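Local atomic coordinates of beta-lactamase domain protein (Burkholderia ambifaria, PDB entry 5I0P), a protein that binds two zinc ions in a metallo-beta-lactamase fold and is probably a metal-dependent hydrolase. Residues A[206-211]-A[261-266]; A[250-255]-A[342-347]. All blocks are in the same frame, centred on the assembly; numbering follows the deposited sequence.

Interaction 1: residues A[206-211]-A[261-266]; sequences RVVTGY and LGRYET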
ATOM      1  N   ARG A 206     -15.879   5.680   2.409  1.00 30.54           N
ATOM      2  CA  ARG A 206     -16.058   5.437   0.984  1.00 29.66           C
ATOM      3  C   ARG A 206     -14.827   4.722   0.423  1.00 26.72           C
ATOM      4  O   ARG A 206     -13.700   5.155   0.653  1.00 33.93           O
ATOM      5  CB  ARG A 206     -16.307   6.777   0.285  1.00 39.30           C
ATOM      6  CG  ARG A 206     -16.579   6.694  -1.211  1.00 57.50           C
ATOM      7  CD  ARG A 206     -17.768   7.564  -1.599  1.00 67.38           C
ATOM      8  NE  ARG A 206     -18.950   7.291  -0.777  1.00 71.34           N
ATOM      9  CZ  ARG A 206     -19.945   6.487  -1.143  1.00 73.69           C
ATOM     10  NH1 ARG A 206     -19.908   5.876  -2.318  1.00 75.01           N
ATOM     11  NH2 ARG A 206     -20.984   6.305  -0.344  1.00 72.49           N
ATOM     12  N   VAL A 207     -15.032   3.632  -0.314  1.00 26.49           N
ATOM     13  CA  VAL A 207     -13.892   2.959  -0.923  1.00 25.39           C
ATOM     14  C   VAL A 207     -13.339   3.804  -2.056  1.00 34.70           C
ATOM     15  O   VAL A 207     -14.071   4.192  -2.975  1.00 36.10           O
ATOM     16  CB  VAL A 207     -14.277   1.574  -1.449  1.00 30.90           C
ATOM     17  CG1 VAL A 207     -13.149   1.027  -2.372  1.00 24.48           C
ATOM     18  CG2 VAL A 207     -14.530   0.608  -0.290  1.00 26.38           C
ATOM     19  N   VAL A 208     -12.042   4.095  -1.999  1.00 35.82           N
ATOM     20  CA  VAL A 208     -11.345   4.816  -3.056  1.00 37.06           C
ATOM     21  C   VAL A 208     -10.221   3.913  -3.560  1.00 34.46           C
ATOM     22  O   VAL A 208      -9.274   3.605  -2.819  1.00 27.31           O
ATOM     23  CB  VAL A 208     -10.828   6.179  -2.572  1.00 37.85           C
ATOM     24  CG1 VAL A 208     -10.043   6.880  -3.684  1.00 31.31           C
ATOM     25  CG2 VAL A 208     -12.013   7.045  -2.116  1.00 25.85           C
ATOM     26  N   THR A 209     -10.363   3.417  -4.794  1.00 38.49           N
ATOM     27  CA  THR A 209      -9.385   2.479  -5.345  1.00 38.52           C
ATOM     28  C   THR A 209      -8.227   3.235  -5.976  1.00 28.82           C
ATOM     29  O   THR A 209      -8.426   4.267  -6.619  1.00 29.29           O
ATOM     30  CB  THR A 209     -10.002   1.574  -6.402  1.00 37.06           C
ATOM     31  OG1 THR A 209     -10.534   2.390  -7.446  1.00 45.50           O
ATOM     32  CG2 THR A 209     -11.117   0.787  -5.808  1.00 32.57           C
ATOM     33  N   GLY A 210      -7.039   2.670  -5.842  1.00 26.71           N
ATOM     34  CA  GLY A 210      -5.845   3.241  -6.430  1.00 30.99           C
ATOM     35  C   GLY A 210      -5.106   2.174  -7.209  1.00 27.98           C
ATOM     36  O   GLY A 210      -5.240   0.988  -6.945  1.00 25.88           O
ATOM     37  N   TYR A 211      -4.358   2.609  -8.217  1.00 30.00           N
ATOM     38  CA  TYR A 211      -3.723   1.669  -9.131  1.00 27.69           C
ATOM     39  C   TYR A 211      -2.243   2.005  -9.272  1.00 27.83           C
ATOM     40  O   TYR A 211      -1.803   3.102  -8.938  1.00 27.03           O
ATOM     41  CB  TYR A 211      -4.445   1.676 -10.488  1.00 22.89           C
ATOM     42  CG  TYR A 211      -5.909   1.339 -10.346  1.00 22.86           C
ATOM     43  CD1 TYR A 211      -6.334   0.015 -10.312  1.00 27.69           C
ATOM     44  CD2 TYR A 211      -6.854   2.332 -10.193  1.00 22.70           C
ATOM     45  CE1 TYR A 211      -7.678  -0.310 -10.141  1.00 22.62           C
ATOM     46  CE2 TYR A 211      -8.181   2.031 -10.018  1.00 25.74           C
ATOM     47  CZ  TYR A 211      -8.594   0.705  -9.996  1.00 28.53           C
ATOM     48  OH  TYR A 211      -9.928   0.407  -9.822  1.00 32.67           O
ATOM     49  N   LEU A 261      -3.517   9.446  -8.025  1.00 30.75           N
ATOM     50  CA  LEU A 261      -3.291  10.477  -7.020  1.00 31.97           C
ATOM     51  C   LEU A 261      -4.303  11.600  -7.116  1.00 36.12           C
ATOM     52  O   LEU A 261      -4.578  12.259  -6.106  1.00 36.47           O
ATOM     53  CB  LEU A 261      -1.875  11.022  -7.136  1.00 30.35           C
ATOM     54  CG  LEU A 261      -0.777  10.118  -6.591  1.00 31.37           C
ATOM     55  CD1 LEU A 261       0.535  10.886  -6.633  1.00 34.69           C
ATOM     56  CD2 LEU A 261      -1.076   9.693  -5.169  1.00 23.19           C
ATOM     57  N   GLY A 262      -4.901  11.801  -8.292  1.00 33.04           N
ATOM     58  CA  GLY A 262      -5.914  12.824  -8.426  1.00 31.47           C
ATOM     59  C   GLY A 262      -7.108  12.637  -7.515  1.00 37.02           C
ATOM     60  O   GLY A 262      -7.774  13.619  -7.181  1.00 40.44           O
ATOM     61  N   ARG A 263      -7.378  11.402  -7.081  1.00 35.17           N
ATOM     62  CA  ARG A 263      -8.475  11.142  -6.154  1.00 26.95           C
ATOM     63  C   ARG A 263      -8.294  11.830  -4.793  1.00 37.34           C
ATOM     64  O   ARG A 263      -9.279  12.194  -4.132  1.00 31.48           O
ATOM     65  CB  ARG A 263      -8.598   9.634  -5.957  1.00 31.41           C
ATOM     66  CG  ARG A 263      -8.936   8.852  -7.205  1.00 34.45           C
ATOM     67  CD  ARG A 263     -10.280   9.291  -7.833  1.00 27.08           C
ATOM     68  NE  ARG A 263     -11.447   9.329  -6.926  1.00 41.79           N
ATOM     69  CZ  ARG A 263     -12.182   8.278  -6.537  1.00 38.93           C
ATOM     70  NH1 ARG A 263     -11.881   7.051  -6.936  1.00 31.16           N
ATOM     71  NH2 ARG A 263     -13.231   8.458  -5.751  1.00 28.17           N
ATOM     72  N   TYR A 264      -7.062  12.009  -4.338  1.00 34.70           N
ATOM     73  CA  TYR A 264      -6.865  12.643  -3.044  1.00 32.27           C
ATOM     74  C   TYR A 264      -6.587  14.128  -3.187  1.00 37.36           C
ATOM     75  O   TYR A 264      -6.935  14.883  -2.282  1.00 42.58           O
ATOM     76  CB  TYR A 264      -5.718  11.956  -2.303  1.00 31.78           C
ATOM     77  CG  TYR A 264      -5.730  10.471  -2.547  1.00 24.89           C
ATOM     78  CD1 TYR A 264      -6.623   9.653  -1.885  1.00 24.88           C
ATOM     79  CD2 TYR A 264      -4.876   9.897  -3.485  1.00 24.01           C
ATOM     80  CE1 TYR A 264      -6.662   8.281  -2.139  1.00 26.59           C
ATOM     81  CE2 TYR A 264      -4.904   8.563  -3.735  1.00 31.06           C
ATOM     82  CZ  TYR A 264      -5.807   7.745  -3.073  1.00 34.83           C
ATOM     83  OH  TYR A 264      -5.852   6.381  -3.340  1.00 38.28           O
ATOM     84  N   GLU A 265      -6.056  14.557  -4.344  1.00 41.50           N
ATOM     85  CA  GLU A 265      -5.802  15.973  -4.607  1.00 47.45           C
ATOM     86  C   GLU A 265      -7.059  16.817  -4.421  1.00 53.99           C
ATOM     87  O   GLU A 265      -6.979  17.964  -3.969  1.00 63.71           O
ATOM     88  CB  GLU A 265      -5.277  16.159  -6.031  1.00 51.18           C
ATOM     89  CG  GLU A 265      -3.780  16.332  -6.197  1.00 55.20           C
ATOM     90  CD  GLU A 265      -3.329  16.180  -7.660  1.00 64.47           C
ATOM     91  OE1 GLU A 265      -3.978  15.429  -8.428  1.00 66.57           O
ATOM     92  OE2 GLU A 265      -2.319  16.810  -8.050  1.00 69.81           O
ATOM     93  N   THR A 266      -8.225  16.289  -4.779  1.00 48.71           N
ATOM     94  CA  THR A 266      -9.425  17.117  -4.722  1.00 49.79           C
ATOM     95  C   THR A 266     -10.110  17.088  -3.365  1.00 44.62           C
ATOM     96  O   THR A 266     -11.057  17.854  -3.164  1.00 45.24           O
ATOM     97  CB  THR A 266     -10.459  16.699  -5.791  1.00 48.49           C
ATOM     98  OG1 THR A 266     -10.682  15.281  -5.734  1.00 42.37           O
ATOM     99  CG2 THR A 266     -10.010  17.123  -7.186  1.00 48.14           C
TER
HETATM  100  O   HOH W   1     -14.928   6.655  -4.193  1.00 34.74           O
HETATM  101  O   HOH W   2      -6.511   3.642  -2.965  1.00 22.60           O
HETATM  102  O   HOH W   3      -6.413   6.564  -6.196  1.00 25.86           O
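Val208 points from strand 203-210 at Arg263 and Tyr264 of the short helix 262-265, and its CG1 methyl is received by both. That methyl lies over one face of the Arg263 guanidinium, toward its rim, with CG1 3.7 Å from NH1. The arginine chain, bent at chi2 (-60°) and chi3 (-52°), folds back so that its flat end spreads over the valine. Nearer the backbone, Arg263 CB sits above the centre of the Tyr264 ring. The other neighbour of the methyl is this ring, whose CE1 is 4.0 Å from Val208 CG1. A beta-branched valine suits the place, being compact and wholly apolar against a flat cation and the Tyr264 ring.

No direct hydrogen bond joins the segments; water does the polar work. One water, in the guanidinium plane, accepts from Arg263 NH2 and donates to Val207 O, while two others link Tyr264 OH to Val208 O (2.8 Å from its water) and to Thr209 O (3.1 Å from the other). The phenol thus reaches backbone carbonyls of the strand without touching them. Glu194 forms a salt bridge with Arg263 NH1 and a hydrogen bond with Thr209 OG1, placing one carboxylate beside both segments.

Such helix-on-sheet packing belongs to the alpha-beta/beta-alpha sandwich of metallo-beta-lactamases, here on a strand leading toward the zinc ligand His213.

Interaction 2: residues A[250-255]-A[342-347]; sequences EANPLA and LNLLWL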
ATOM      1  N   GLU A 250       4.472  -5.161 -20.259  1.00 33.17           N
ATOM      2  CA  GLU A 250       4.162  -3.879 -20.886  1.00 27.66           C
ATOM      3  C   GLU A 250       3.353  -2.946 -19.968  1.00 26.88           C
ATOM      4  O   GLU A 250       2.749  -1.993 -20.464  1.00 26.13           O
ATOM      5  CB  GLU A 250       3.383  -4.093 -22.189  1.00 26.56           C
ATOM      6  CG  GLU A 250       4.060  -4.941 -23.258  1.00 38.20           C
ATOM      7  CD  GLU A 250       3.787  -6.449 -23.110  1.00 46.31           C
ATOM      8  OE1 GLU A 250       2.758  -6.843 -22.493  1.00 48.66           O
ATOM      9  OE2 GLU A 250       4.613  -7.244 -23.623  1.00 42.14           O
ATOM     10  N   ALA A 251       3.303  -3.207 -18.663  1.00 24.57           N
ATOM     11  CA  ALA A 251       2.437  -2.403 -17.797  1.00 28.58           C
ATOM     12  C   ALA A 251       2.890  -0.937 -17.698  1.00 31.17           C
ATOM     13  O   ALA A 251       4.047  -0.582 -17.935  1.00 32.03           O
ATOM     14  CB  ALA A 251       2.366  -2.995 -16.384  1.00 24.86           C
ATOM     15  N   ASN A 252       1.950  -0.081 -17.306  1.00 26.43           N
ATOM     16  CA  ASN A 252       2.215   1.336 -17.077  1.00 29.96           C
ATOM     17  C   ASN A 252       1.839   1.729 -15.642  1.00 34.17           C
ATOM     18  O   ASN A 252       0.948   2.561 -15.426  1.00 29.64           O
ATOM     19  CB  ASN A 252       1.472   2.195 -18.096  1.00 24.07           C
ATOM     20  CG  ASN A 252       2.090   3.570 -18.250  1.00 28.61           C
ATOM     21  OD1 ASN A 252       2.996   3.950 -17.485  1.00 28.02           O
ATOM     22  ND2 ASN A 252       1.609   4.332 -19.231  1.00 25.14           N
ATOM     23  N   PRO A 253       2.498   1.142 -14.631  1.00 22.57           N
ATOM     24  CA  PRO A 253       2.079   1.427 -13.258  1.00 24.83           C
ATOM     25  C   PRO A 253       2.303   2.865 -12.827  1.00 29.52           C
ATOM     26  O   PRO A 253       1.521   3.376 -12.013  1.00 28.32           O
ATOM     27  CB  PRO A 253       2.901   0.431 -12.419  1.00 27.34           C
ATOM     28  CG  PRO A 253       4.065   0.078 -13.267  1.00 30.93           C
ATOM     29  CD  PRO A 253       3.594   0.147 -14.676  1.00 22.70           C
ATOM     30  N   LEU A 254       3.331   3.554 -13.335  1.00 32.23           N
ATOM     31  CA  LEU A 254       3.540   4.919 -12.859  1.00 26.78           C
ATOM     32  C   LEU A 254       2.462   5.852 -13.396  1.00 29.50           C
ATOM     33  O   LEU A 254       1.989   6.742 -12.687  1.00 34.00           O
ATOM     34  CB  LEU A 254       4.938   5.416 -13.227  1.00 30.94           C
ATOM     35  CG  LEU A 254       5.405   6.788 -12.695  1.00 29.32           C
ATOM     36  CD1 LEU A 254       5.264   6.885 -11.204  1.00 27.39           C
ATOM     37  CD2 LEU A 254       6.846   7.074 -13.106  1.00 26.32           C
ATOM     38  N   ALA A 255       2.059   5.682 -14.647  1.00 30.86           N
ATOM     39  CA  ALA A 255       0.948   6.495 -15.112  1.00 35.32           C
ATOM     40  C   ALA A 255      -0.331   6.199 -14.320  1.00 33.71           C
ATOM     41  O   ALA A 255      -1.048   7.122 -13.927  1.00 35.70           O
ATOM     42  CB  ALA A 255       0.745   6.284 -16.600  1.00 24.61           C
ATOM     43  N   LEU A 342      10.630   3.905 -17.625  1.00 25.37           N
ATOM     44  CA  LEU A 342      10.821   3.698 -19.051  1.00 24.24           C
ATOM     45  C   LEU A 342       9.500   3.411 -19.754  1.00 30.47           C
ATOM     46  O   LEU A 342       9.252   3.943 -20.840  1.00 27.29           O
ATOM     47  CB  LEU A 342      11.813   2.572 -19.291  1.00 31.42           C
ATOM     48  CG  LEU A 342      13.259   2.929 -18.973  1.00 27.45           C
ATOM     49  CD1 LEU A 342      14.100   1.648 -18.838  1.00 26.21           C
ATOM     50  CD2 LEU A 342      13.806   3.821 -20.060  1.00 24.82           C
ATOM     51  N   ASN A 343       8.634   2.571 -19.150  1.00 33.06           N
ATOM     52  CA  ASN A 343       7.367   2.212 -19.803  1.00 25.11           C
ATOM     53  C   ASN A 343       6.424   3.402 -19.905  1.00 25.47           C
ATOM     54  O   ASN A 343       5.655   3.511 -20.862  1.00 35.46           O
ATOM     55  CB  ASN A 343       6.674   1.071 -19.070  1.00 26.59           C
ATOM     56  CG  ASN A 343       7.149  -0.250 -19.536  1.00 32.69           C
ATOM     57  OD1 ASN A 343       8.156  -0.311 -20.269  1.00 35.86           O
ATOM     58  ND2 ASN A 343       6.472  -1.326 -19.117  1.00 28.56           N
ATOM     59  N   LEU A 344       6.434   4.284 -18.920  1.00 25.93           N
ATOM     60  CA  LEU A 344       5.575   5.452 -19.022  1.00 26.73           C
ATOM     61  C   LEU A 344       5.974   6.290 -20.231  1.00 31.76           C
ATOM     62  O   LEU A 344       5.121   6.675 -21.047  1.00 32.42           O
ATOM     63  CB  LEU A 344       5.639   6.258 -17.724  1.00 27.78           C
ATOM     64  CG  LEU A 344       4.793   7.510 -17.533  1.00 34.58           C
ATOM     65  CD1 LEU A 344       4.764   7.856 -16.032  1.00 35.79           C
ATOM     66  CD2 LEU A 344       5.290   8.727 -18.345  1.00 28.83           C
ATOM     67  N   LEU A 345       7.282   6.563 -20.366  1.00 26.70           N
ATOM     68  CA  LEU A 345       7.774   7.359 -21.484  1.00 26.26           C
ATOM     69  C   LEU A 345       7.536   6.621 -22.787  1.00 26.39           C
ATOM     70  O   LEU A 345       7.119   7.205 -23.802  1.00 27.30           O
ATOM     71  CB  LEU A 345       9.275   7.647 -21.297  1.00 32.46           C
ATOM     72  CG  LEU A 345       9.746   8.424 -20.046  1.00 35.81           C
ATOM     73  CD1 LEU A 345      11.248   8.295 -19.813  1.00 25.36           C
ATOM     74  CD2 LEU A 345       9.326   9.898 -20.075  1.00 32.68           C
ATOM     75  N   TRP A 346       7.724   5.312 -22.754  1.00 27.71           N
ATOM     76  CA  TRP A 346       7.500   4.527 -23.944  1.00 24.45           C
ATOM     77  C   TRP A 346       6.032   4.579 -24.339  1.00 31.94           C
ATOM     78  O   TRP A 346       5.697   4.915 -25.484  1.00 38.24           O
ATOM     79  CB  TRP A 346       8.003   3.107 -23.703  1.00 24.08           C
ATOM     80  CG  TRP A 346       7.567   2.111 -24.728  1.00 32.69           C
ATOM     81  CD1 TRP A 346       7.673   2.215 -26.082  1.00 29.33           C
ATOM     82  CD2 TRP A 346       6.955   0.844 -24.468  1.00 34.22           C
ATOM     83  NE1 TRP A 346       7.167   1.087 -26.681  1.00 26.92           N
ATOM     84  CE2 TRP A 346       6.720   0.231 -25.716  1.00 26.97           C
ATOM     85  CE3 TRP A 346       6.598   0.163 -23.298  1.00 26.11           C
ATOM     86  CZ2 TRP A 346       6.127  -1.032 -25.833  1.00 33.21           C
ATOM     87  CZ3 TRP A 346       5.990  -1.087 -23.416  1.00 35.64           C
ATOM     88  CH2 TRP A 346       5.769  -1.671 -24.675  1.00 30.75           C
ATOM     89  N   LEU A 347       5.131   4.294 -23.400  1.00 27.11           N
ATOM     90  CA  LEU A 347       3.718   4.281 -23.781  1.00 28.31           C
ATOM     91  C   LEU A 347       3.203   5.679 -24.122  1.00 31.21           C
ATOM     92  O   LEU A 347       2.198   5.796 -24.830  1.00 34.92           O
ATOM     93  CB  LEU A 347       2.883   3.619 -22.684  1.00 29.34           C
ATOM     94  CG  LEU A 347       3.331   2.157 -22.578  1.00 28.97           C
ATOM     95  CD1 LEU A 347       2.902   1.468 -21.314  1.00 30.01           C
ATOM     96  CD2 LEU A 347       2.809   1.422 -23.788  1.00 40.24           C
TER
HETATM   97  O   HOH W   4       2.520   6.948 -20.326  1.00 32.51           O
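Asn343 and Ala251 make the direct hydrogen bond of this contact: Asn343 ND2 donates to Ala251 O over 2.8 Å, with an N-H...O angle of 159°. The donor meets a carbonyl lone pair and the acceptor lies close to the amide plane, so both groups are well aligned. Since Asn343 ND2 also donates to Pro249 O, this buried primary amide serves two carbonyls of the same loop, a task suited to a group with two N-H bonds.

Beside it, Asn252 runs across Leu344 and past Leu347. Its CG is anti to the backbone N (chi1 -158°), which carries OD1 over the helix to within 3.4 Å of Leu344 CA. The methyl Leu347 CD1 packs against Asn252 CB at 3.6 Å. Farther along, Leu344 extends CD1 to Leu254, 3.6 Å from its CG, and the two branched side chains cross at an angle. At the other end, Glu250 lies alongside Trp346, and its CG meets the ring edge at CH2, 4.0 Å away; the aliphatic part of the glutamate makes this contact.

Asn252 is also the N-cap of helix 253-260, its OD1 accepting a weak bond from Ala255 N at 3.5 Å. Its ND2 donates to a water that in turn donates to Leu344 O. Outside the pair, His295 of helix 284-308 touches Leu254, and Arg353 makes a cation-pi contact with Trp346.

The chemistry is therefore divided. Leucines supply apolar contact, whereas Asn343 binds the loop carbonyls directly and Asn252 reaches helix 333-347 through water while weakly capping its own helix. The metallo-beta-lactamase region thus meets the metallo-beta-lactamase-like C-terminal region through directional bonds as well as packing.

The two contacts lie about 20 Å apart between centres, yet they use consecutive elements: helix 253-260, whose start takes part in interaction 2, is followed directly by helix 262-265 of interaction 1. Helix 284-308 adjoins both, touching Tyr264 in one and Leu254 in the other. Interaction 1 is mostly buried and stays within the metallo-beta-lactamase family region, packing a helix against a sheet; interaction 2 is only partly buried, farther from the chain centre, and joins that region to the C-terminal one. Their polar chemistry differs accordingly: waters bridge the segments of 206-211/261-266, whereas 250-255/342-347 has a direct amide-to-carbonyl bond and just one bridging water.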